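Local coordinates for Alpha/beta hydrolase fold-3 domain protein (PDB 5LK6) that probably hydrolyses carboxylic ester bonds, as a thermostable lipase/carboxylesterase of the alpha/beta hydrolase fold, at residues Y172-Y177 and S291-V296; F196-E201 and D244-Q249; N270-G275 and P281-G286. All blocks are in the same frame, centred on the assembly; numbering follows the deposited sequence.

Contact 1: residues Y172-Y177 and S291-V296; sequences YQILIY and SLIGSV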
loop_
_atom_site.group_PDB
_atom_site.type_symbol
_atom_site.label_atom_id
_atom_site.label_comp_id
_atom_site.label_asym_id
_atom_site.label_seq_id
_atom_site.Cartn_x
_atom_site.Cartn_y
_atom_site.Cartn_z
ATOM N N TYR A 172 2.622 -9.874 -14.526
ATOM C CA TYR A 172 2.874 -8.893 -13.481
ATOM C C TYR A 172 4.234 -9.153 -12.830
ATOM O O TYR A 172 4.691 -10.294 -12.745
ATOM C CB TYR A 172 1.738 -8.985 -12.420
ATOM C CG TYR A 172 1.354 -7.723 -11.719
ATOM C CD1 TYR A 172 0.399 -6.828 -12.262
ATOM C CD2 TYR A 172 1.878 -7.431 -10.496
ATOM C CE1 TYR A 172 0.027 -5.660 -11.593
ATOM C CE2 TYR A 172 1.525 -6.263 -9.826
ATOM C CZ TYR A 172 0.618 -5.373 -10.378
ATOM O OH TYR A 172 0.328 -4.239 -9.644
ATOM N N GLN A 173 4.866 -8.083 -12.383
ATOM C CA GLN A 173 6.079 -8.167 -11.597
ATOM C C GLN A 173 5.904 -7.386 -10.303
ATOM O O GLN A 173 5.442 -6.258 -10.307
ATOM C CB GLN A 173 7.309 -7.621 -12.363
ATOM C CG GLN A 173 7.153 -6.199 -12.861
ATOM C CD GLN A 173 8.333 -5.687 -13.658
ATOM O OE1 GLN A 173 9.469 -5.924 -13.317
ATOM N NE2 GLN A 173 8.048 -4.952 -14.717
ATOM N N ILE A 174 6.365 -7.987 -9.217
ATOM C CA ILE A 174 6.340 -7.397 -7.916
ATOM C C ILE A 174 7.749 -7.267 -7.397
ATOM O O ILE A 174 8.403 -8.265 -7.108
ATOM C CB ILE A 174 5.447 -8.221 -6.999
ATOM C CG1 ILE A 174 4.053 -8.205 -7.610
ATOM C CG2 ILE A 174 5.411 -7.622 -5.578
ATOM C CD1 ILE A 174 3.036 -8.935 -6.812
ATOM N N LEU A 175 8.202 -6.016 -7.285
ATOM C CA LEU A 175 9.517 -5.665 -6.742
ATOM C C LEU A 175 9.426 -5.088 -5.319
ATOM O O LEU A 175 8.971 -3.962 -5.107
ATOM C CB LEU A 175 10.165 -4.688 -7.658
ATOM C CG LEU A 175 10.708 -5.131 -9.019
ATOM C CD1 LEU A 175 10.123 -6.404 -9.604
ATOM C CD2 LEU A 175 10.612 -3.970 -9.987
ATOM N N ILE A 176 9.832 -5.895 -4.340
ATOM C CA ILE A 176 9.778 -5.530 -2.920
ATOM C C ILE A 176 11.150 -5.033 -2.500
ATOM O O ILE A 176 12.129 -5.774 -2.541
ATOM C CB ILE A 176 9.381 -6.736 -2.069
ATOM C CG1 ILE A 176 8.034 -7.294 -2.577
ATOM C CG2 ILE A 176 9.282 -6.355 -0.597
ATOM C CD1 ILE A 176 7.754 -8.752 -2.248
ATOM N N TYR A 177 11.229 -3.762 -2.127
ATOM C CA TYR A 177 12.492 -3.103 -1.865
ATOM C C TYR A 177 13.683 -3.637 -2.687
ATOM O O TYR A 177 14.744 -4.027 -2.151
ATOM C CB TYR A 177 12.795 -3.004 -0.364
ATOM C CG TYR A 177 12.283 -4.134 0.562
ATOM C CD1 TYR A 177 12.978 -5.317 0.677
ATOM C CD2 TYR A 177 11.174 -3.933 1.399
ATOM C CE1 TYR A 177 12.539 -6.305 1.527
ATOM C CE2 TYR A 177 10.739 -4.933 2.253
ATOM C CZ TYR A 177 11.427 -6.112 2.297
ATOM O OH TYR A 177 11.033 -7.099 3.119
ATOM N N SER A 291 -0.710 -8.268 2.475
ATOM C CA SER A 291 -2.042 -7.990 2.024
ATOM C C SER A 291 -2.084 -7.231 0.702
ATOM O O SER A 291 -2.823 -7.616 -0.200
ATOM C CB SER A 291 -2.772 -7.171 3.071
ATOM O OG SER A 291 -3.138 -7.942 4.180
ATOM N N LEU A 292 -1.285 -6.170 0.555
ATOM C CA LEU A 292 -1.242 -5.426 -0.741
ATOM C C LEU A 292 -0.890 -6.336 -1.910
ATOM O O LEU A 292 -1.573 -6.348 -2.917
ATOM C CB LEU A 292 -0.278 -4.242 -0.683
ATOM C CG LEU A 292 -0.179 -3.326 -1.913
ATOM C CD1 LEU A 292 -1.519 -2.705 -2.205
ATOM C CD2 LEU A 292 0.812 -2.246 -1.589
ATOM N N ILE A 293 0.134 -7.136 -1.695
ATOM C CA ILE A 293 0.646 -8.038 -2.679
ATOM C C ILE A 293 -0.427 -9.052 -3.074
ATOM O O ILE A 293 -0.696 -9.284 -4.270
ATOM C CB ILE A 293 1.942 -8.727 -2.165
ATOM C CG1 ILE A 293 3.069 -7.691 -2.112
ATOM C CG2 ILE A 293 2.365 -9.878 -3.080
ATOM C CD1 ILE A 293 4.273 -8.126 -1.304
ATOM N N GLY A 294 -1.033 -9.656 -2.070
ATOM C CA GLY A 294 -2.056 -10.659 -2.317
ATOM C C GLY A 294 -3.261 -10.125 -3.126
ATOM O O GLY A 294 -3.675 -10.711 -4.130
ATOM N N SER A 295 -3.784 -8.993 -2.705
ATOM C CA SER A 295 -5.009 -8.498 -3.271
ATOM C C SER A 295 -4.723 -7.895 -4.675
ATOM O O SER A 295 -5.577 -7.947 -5.552
ATOM C CB SER A 295 -5.764 -7.566 -2.268
ATOM O OG SER A 295 -5.039 -6.386 -1.967
ATOM N N VAL A 296 -3.536 -7.370 -4.910
ATOM C CA VAL A 296 -3.188 -6.987 -6.264
ATOM C C VAL A 296 -3.119 -8.231 -7.163
ATOM O O VAL A 296 -3.661 -8.220 -8.252
ATOM C CB VAL A 296 -1.897 -6.149 -6.284
ATOM C CG1 VAL A 296 -1.269 -6.036 -7.649
ATOM C CG2 VAL A 296 -2.193 -4.770 -5.789
#
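In this alpha/beta hydrolase fold, the C-terminal helix 285-302 packs on one face of the central sheet, and Ile293 and Val296 of the helix meet Tyr172, Ile174 and Ile176 along strand 173-176. Side chains alternate along the strand, as in any beta strand: Tyr172 and Ile174 point to the helix and Ile176 reaches it with its CD1, whereas Gln173 and Leu175 serve the other face, where helix 152-163 lies. No hydrogen bond crosses the interface, which is aliphatic apart from the phenol of Tyr172, and all five touching residues are buried.

Ile293 spans two positions of the strand, Ile174 and Ile176, with its separate branches. Its CG2 reaches CD1 of Ile174 at 3.9 Å, while Ile293 CG1 lies 4.2 Å from Ile174 CG2. The far methyl goes to the next position: Ile293 CD1 lies 3.7 Å from Ile176 CD1, and the two side chains cross at about a right angle. This reach follows from an extended second torsion in Ile293 (chi2 165°), which carries CD1 on from the helix backbone to Ile176. Ile239 of the adjacent strand 236-241 and Leu277 also pack on Ile293.

About one turn further along the helix, Val296 takes over. Ser291, Leu292 and Ser295 of the helix border the second subunit, and Asp288 of that subunit also packs on Val296. Within the subunit, the valine holds CG1 opposite its own backbone N (chi1 164°), and this methyl meets the hydroxyl end of Tyr172, lying obliquely to the ring; the long directions of the two side chains cross at about a right angle. Val296 CG1 is 3.4 Å from Tyr172 CZ and 3.5 Å from Tyr172 CE2.

Contact 2: residues F196-E201 and D244-Q249; sequences FFLTRE and DPLRDQ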
loop_
_atom_site.group_PDB
_atom_site.type_symbol
_atom_site.label_atom_id
_atom_site.label_comp_id
_atom_site.label_asym_id
_atom_site.label_seq_id
_atom_site.Cartn_x
_atom_site.Cartn_y
_atom_site.Cartn_z
ATOM N N PHE A 196 20.197 1.371 9.918
ATOM C CA PHE A 196 18.837 0.969 9.588
ATOM C C PHE A 196 18.783 -0.442 9.021
ATOM O O PHE A 196 18.083 -0.728 8.066
ATOM C CB PHE A 196 18.238 1.997 8.612
ATOM C CG PHE A 196 18.108 3.394 9.186
ATOM C CD1 PHE A 196 19.121 4.291 9.071
ATOM C CD2 PHE A 196 16.990 3.769 9.860
ATOM C CE1 PHE A 196 19.012 5.589 9.561
ATOM C CE2 PHE A 196 16.872 5.061 10.351
ATOM C CZ PHE A 196 17.888 5.982 10.218
ATOM N N PHE A 197 19.555 -1.320 9.631
ATOM C CA PHE A 197 19.487 -2.733 9.442
ATOM C C PHE A 197 20.221 -3.165 8.186
ATOM O O PHE A 197 21.102 -3.988 8.270
ATOM C CB PHE A 197 18.054 -3.241 9.534
ATOM C CG PHE A 197 17.937 -4.752 9.500
ATOM C CD1 PHE A 197 18.187 -5.513 10.634
ATOM C CD2 PHE A 197 17.565 -5.411 8.326
ATOM C CE1 PHE A 197 18.071 -6.882 10.589
ATOM C CE2 PHE A 197 17.466 -6.789 8.293
ATOM C CZ PHE A 197 17.736 -7.524 9.413
ATOM N N LEU A 198 19.847 -2.672 7.022
ATOM C CA LEU A 198 20.651 -2.830 5.827
ATOM C C LEU A 198 21.551 -1.583 5.753
ATOM O O LEU A 198 21.060 -0.456 5.818
ATOM C CB LEU A 198 19.797 -3.013 4.560
ATOM C CG LEU A 198 20.549 -2.982 3.226
ATOM C CD1 LEU A 198 21.431 -4.207 3.097
ATOM C CD2 LEU A 198 19.630 -2.868 2.019
ATOM N N THR A 199 22.863 -1.818 5.628
ATOM C CA THR A 199 23.891 -0.780 5.581
ATOM C C THR A 199 24.631 -0.761 4.286
ATOM O O THR A 199 24.657 -1.755 3.563
ATOM C CB THR A 199 24.957 -0.978 6.690
ATOM O OG1 THR A 199 25.787 -2.129 6.441
ATOM C CG2 THR A 199 24.295 -1.109 7.997
ATOM N N ARG A 200 25.262 0.369 4.016
ATOM C CA ARG A 200 26.086 0.500 2.837
ATOM C C ARG A 200 27.194 -0.587 2.862
ATOM O O ARG A 200 27.459 -1.200 1.836
ATOM C CB ARG A 200 26.687 1.900 2.731
ATOM C CG ARG A 200 27.063 2.375 1.328
ATOM C CD ARG A 200 28.199 3.372 1.450
ATOM N NE ARG A 200 28.234 4.409 0.398
ATOM C CZ ARG A 200 28.056 5.743 0.566
ATOM N NH1 ARG A 200 27.767 6.326 1.782
ATOM N NH2 ARG A 200 28.179 6.514 -0.534
ATOM N N GLU A 201 27.803 -0.840 4.022
ATOM C CA GLU A 201 28.813 -1.878 4.138
ATOM C C GLU A 201 28.211 -3.209 3.744
ATOM O O GLU A 201 28.897 -3.995 3.095
ATOM C CB GLU A 201 29.426 -1.963 5.545
ATOM C CG GLU A 201 30.682 -1.130 5.674
ATOM C CD GLU A 201 31.285 -1.129 7.078
ATOM O OE1 GLU A 201 31.186 -2.203 7.762
ATOM O OE2 GLU A 201 31.861 -0.040 7.447
ATOM N N ASP A 244 15.570 3.337 4.270
ATOM C CA ASP A 244 16.222 2.260 3.557
ATOM C C ASP A 244 17.172 2.862 2.535
ATOM O O ASP A 244 16.745 3.633 1.667
ATOM C CB ASP A 244 15.154 1.360 2.885
ATOM C CG ASP A 244 15.755 0.223 2.007
ATOM O OD1 ASP A 244 17.014 0.048 1.853
ATOM O OD2 ASP A 244 14.923 -0.536 1.446
ATOM N N PRO A 245 18.461 2.499 2.606
ATOM C CA PRO A 245 19.378 3.080 1.603
ATOM C C PRO A 245 18.972 2.810 0.151
ATOM O O PRO A 245 19.332 3.599 -0.743
ATOM C CB PRO A 245 20.720 2.385 1.899
ATOM C CG PRO A 245 20.386 1.176 2.742
ATOM C CD PRO A 245 19.141 1.541 3.492
ATOM N N LEU A 246 18.273 1.690 -0.079
ATOM C CA LEU A 246 17.819 1.321 -1.415
ATOM C C LEU A 246 16.496 1.977 -1.857
ATOM O O LEU A 246 15.965 1.700 -2.929
ATOM C CB LEU A 246 17.730 -0.192 -1.557
ATOM C CG LEU A 246 19.021 -0.981 -1.378
ATOM C CD1 LEU A 246 18.740 -2.458 -1.597
ATOM C CD2 LEU A 246 20.173 -0.576 -2.261
ATOM N N ARG A 247 15.968 2.877 -1.057
ATOM C CA ARG A 247 14.722 3.518 -1.403
ATOM C C ARG A 247 14.762 4.241 -2.738
ATOM O O ARG A 247 13.885 4.032 -3.593
ATOM C CB ARG A 247 14.342 4.532 -0.315
ATOM C CG ARG A 247 12.947 5.080 -0.501
ATOM C CD ARG A 247 12.726 6.111 0.529
ATOM N NE ARG A 247 13.489 7.271 0.168
ATOM C CZ ARG A 247 13.782 8.263 0.989
ATOM N NH1 ARG A 247 13.455 8.231 2.274
ATOM N NH2 ARG A 247 14.448 9.276 0.520
ATOM N N ASP A 248 15.707 5.167 -2.871
ATOM C CA ASP A 248 15.636 6.132 -3.938
ATOM C C ASP A 248 15.801 5.424 -5.246
ATOM O O ASP A 248 15.125 5.757 -6.195
ATOM C CB ASP A 248 16.664 7.260 -3.768
ATOM C CG ASP A 248 16.249 8.282 -2.693
ATOM O OD1 ASP A 248 15.151 8.183 -2.112
ATOM O OD2 ASP A 248 17.043 9.199 -2.423
ATOM N N GLN A 249 16.645 4.404 -5.287
ATOM C CA GLN A 249 16.771 3.618 -6.527
ATOM C C GLN A 249 15.495 2.812 -6.968
ATOM O O GLN A 249 15.121 2.764 -8.189
ATOM C CB GLN A 249 18.050 2.750 -6.488
ATOM C CG GLN A 249 17.993 1.581 -5.545
ATOM C CD GLN A 249 19.338 0.892 -5.489
ATOM O OE1 GLN A 249 19.561 -0.213 -6.052
ATOM N NE2 GLN A 249 20.264 1.556 -4.827
#
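Leu198 is the one residue of 196-201 that carries this contact, and its side chain meets three consecutive residues of 244-249, Pro245 and Leu246 by apolar packing. Its CD2 methyl meets Leu246 CD1 at 3.7 Å, the two leucine side chains crossing at about a right angle. The same methyl lies 4.2 Å from Pro245 CG, and that ring carbon also sits 3.5 Å from the backbone O of Leu198. CG of Leu198 stands anti to the backbone N (chi1 171°), which brings CD2 out to the facing turn. Ile203, on helix 200-210, packs on Leu198, Pro245 and Leu246 together. Asp244 is touched more lightly, methyl against carboxylate oxygen, with Leu198 CD2 3.9 Å from Asp244 OD1.

The polar bonds lie within 244-249. Asp244 OD1 accepts from Leu246 N at 2.8 Å in an Asx turn, the donor standing well above the carboxylate plane, 63° out of it. A type I turn is superposed on it, closed by Arg247 N and Asp244 O at 2.9 Å. The other oxygen, OD2, is hydrogen-bonded to His274 ND1. Exchanging Asp244 for an alanine is likely to leave Leu246 N and His274 ND1 without these acceptors, and the imidazole freer to turn.

Charge pairing is local: Arg247 grips Asp248 side-on, NE and NH2 both directed to OD1.

Asp244 held by its own turn and bonded to His274, which touches Ser151 as well as Leu198 and Leu246, is consistent with the acid loop of the Ser-His-Asp catalytic triad of alpha/beta hydrolases.

Contact 3: residues N270-G275 and P281-G286; sequences NNVIHG and PLIEQG
Val272 and Ile273 pack against Gln285 and Ile283, where the chain comes back to begin helix 285-302. The first link comes just before them, at the corner formed by Asn270 and Asn271, and it is polar: water 1 lies 2.7 Å from Asn271 OD1, to which it appears to donate, and 3.2 Å from Gln285 NE2, from which it accepts. NE2 also donates to Asp4 OD2, so NE2 has two partners, which probably orient the amide.

Val272 follows with the closest direct contact. Its CG1 methyl sits above the plane of the Gln285 amide, 3.6 Å from Gln285 CD and equally far from NE2, as the two side chains slide past each other in opposite directions. A bend in the glutamine at its second torsion (chi2 88°) turns the amide so that its flat side receives the methyl. The same Val272 CG1 is 4.3 Å from Ile283 CG2.

Ile273 adds a looser apolar touch, CG1 to Ile283 CD1 at 4.4 Å, so that Ile283 meets both residues with different branches. From here the segment runs on to His274 of the probable catalytic triad.

Ile7 of helix 5-12 packs on Val272, Ile273 and Ile283 alike, so the N-terminal helix, the short, weakly bonded strand at about 272-273 and the approach to helix 285-302 share one apolar cluster. Strand 264-269, which leads into the corner, is the outermost strand of the main sheet within the chain, and Val264 of the second subunit packs on Gln285.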
loop_
_atom_site.group_PDB
_atom_site.type_symbol
_atom_site.label_atom_id
_atom_site.label_comp_id
_atom_site.label_asym_id
_atom_site.label_seq_id
_atom_site.Cartn_x
_atom_site.Cartn_y
_atom_site.Cartn_z
ATOM N N ASN A 270 6.122 4.082 4.709
ATOM C CA ASN A 270 6.736 4.957 5.721
ATOM C C ASN A 270 7.126 4.330 7.089
ATOM O O ASN A 270 6.544 3.328 7.528
ATOM C CB ASN A 270 5.863 6.149 5.944
ATOM C CG ASN A 270 5.720 6.976 4.687
ATOM O OD1 ASN A 270 6.697 7.157 3.947
ATOM N ND2 ASN A 270 4.500 7.448 4.409
ATOM N N ASN A 271 8.118 4.946 7.732
ATOM C CA ASN A 271 8.504 4.616 9.091
ATOM C C ASN A 271 9.200 3.226 9.280
ATOM O O ASN A 271 9.405 2.830 10.426
ATOM C CB ASN A 271 7.294 4.710 10.031
ATOM C CG ASN A 271 6.372 5.888 9.710
ATOM O OD1 ASN A 271 5.204 5.736 9.289
ATOM N ND2 ASN A 271 6.894 7.062 9.906
ATOM N N VAL A 272 9.550 2.521 8.190
ATOM C CA VAL A 272 10.104 1.176 8.279
ATOM C C VAL A 272 11.401 1.015 7.518
ATOM O O VAL A 272 11.877 1.922 6.782
ATOM C CB VAL A 272 9.124 0.079 7.790
ATOM C CG1 VAL A 272 7.818 0.120 8.585
ATOM C CG2 VAL A 272 8.884 0.174 6.298
ATOM N N ILE A 273 11.977 -0.159 7.710
ATOM C CA ILE A 273 13.311 -0.468 7.241
ATOM C C ILE A 273 13.277 -1.516 6.144
ATOM O O ILE A 273 12.280 -2.177 5.900
ATOM C CB ILE A 273 14.181 -0.978 8.383
ATOM C CG1 ILE A 273 13.511 -2.114 9.159
ATOM C CG2 ILE A 273 14.470 0.158 9.343
ATOM C CD1 ILE A 273 14.475 -2.994 9.905
ATOM N N HIS A 274 14.387 -1.620 5.458
ATOM C CA HIS A 274 14.565 -2.687 4.492
ATOM C C HIS A 274 14.279 -4.041 5.099
ATOM O O HIS A 274 14.591 -4.274 6.214
ATOM C CB HIS A 274 16.011 -2.684 4.014
ATOM C CG HIS A 274 16.225 -3.476 2.774
ATOM N ND1 HIS A 274 15.916 -2.990 1.523
ATOM C CD2 HIS A 274 16.719 -4.716 2.591
ATOM C CE1 HIS A 274 16.232 -3.889 0.620
ATOM N NE2 HIS A 274 16.720 -4.946 1.242
ATOM N N GLY A 275 13.705 -4.947 4.338
ATOM C CA GLY A 275 13.497 -6.337 4.787
ATOM C C GLY A 275 12.291 -6.577 5.695
ATOM O O GLY A 275 12.125 -7.687 6.187
ATOM N N PRO A 281 5.861 -10.581 11.826
ATOM C CA PRO A 281 5.289 -10.669 13.179
ATOM C C PRO A 281 5.708 -9.563 14.118
ATOM O O PRO A 281 4.947 -9.203 14.983
ATOM C CB PRO A 281 5.790 -12.022 13.712
ATOM C CG PRO A 281 6.286 -12.762 12.540
ATOM C CD PRO A 281 6.765 -11.719 11.573
ATOM N N LEU A 282 6.909 -9.041 13.951
ATOM C CA LEU A 282 7.412 -7.926 14.754
ATOM C C LEU A 282 7.094 -6.553 14.151
ATOM O O LEU A 282 7.152 -5.564 14.819
ATOM C CB LEU A 282 8.941 -8.046 14.841
ATOM C CG LEU A 282 9.647 -8.846 15.939
ATOM C CD1 LEU A 282 8.734 -9.861 16.619
ATOM C CD2 LEU A 282 10.926 -9.493 15.381
ATOM N N ILE A 283 6.860 -6.490 12.856
ATOM C CA ILE A 283 6.699 -5.221 12.142
ATOM C C ILE A 283 5.376 -5.359 11.393
ATOM O O ILE A 283 5.351 -5.850 10.262
ATOM C CB ILE A 283 7.912 -4.999 11.180
ATOM C CG1 ILE A 283 9.202 -4.940 11.967
ATOM C CG2 ILE A 283 7.765 -3.723 10.400
ATOM C CD1 ILE A 283 10.450 -4.661 11.135
ATOM N N GLU A 284 4.291 -4.996 12.066
ATOM C CA GLU A 284 2.916 -5.131 11.559
ATOM C C GLU A 284 2.772 -4.623 10.104
ATOM O O GLU A 284 2.035 -5.199 9.315
ATOM C CB GLU A 284 1.890 -4.477 12.577
ATOM C CG GLU A 284 0.407 -4.137 12.151
ATOM C CD GLU A 284 -0.657 -5.270 12.366
ATOM O OE1 GLU A 284 -0.249 -6.387 12.828
ATOM O OE2 GLU A 284 -1.907 -5.049 12.075
ATOM N N GLN A 285 3.504 -3.593 9.718
ATOM C CA GLN A 285 3.355 -3.039 8.372
ATOM C C GLN A 285 3.669 -4.094 7.315
ATOM O O GLN A 285 3.165 -4.035 6.199
ATOM C CB GLN A 285 4.257 -1.805 8.129
ATOM C CG GLN A 285 4.001 -0.548 8.952
ATOM C CD GLN A 285 4.742 -0.537 10.246
ATOM O OE1 GLN A 285 5.066 -1.576 10.792
ATOM N NE2 GLN A 285 4.972 0.638 10.781
ATOM N N GLY A 286 4.530 -5.031 7.660
ATOM C CA GLY A 286 4.786 -6.174 6.813
ATOM C C GLY A 286 3.552 -6.973 6.430
ATOM O O GLY A 286 3.404 -7.383 5.258
HETATM O O HOH W 1 4.002 3.368 9.413
#

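How the contacts relate
All three contacts are buried, but contact 1 lies deeper, its centre about 10 Å from the chain centre against about 15 Å for the others. Contacts 1 and 3 share helix 285-302: the first lays its middle on the central sheet, the second ties its beginning to the loop after strand 264-269, and both border the second subunit. Contact 1 is mainly aliphatic, contact 2 adds turn hydrogen bonds and an ion pair, and contact 3 brings in a water. Contacts 2 and 3 carry two residues of the probable triad, Asp244 and His274, and the strand of contact 1 ends beside them at Tyr177.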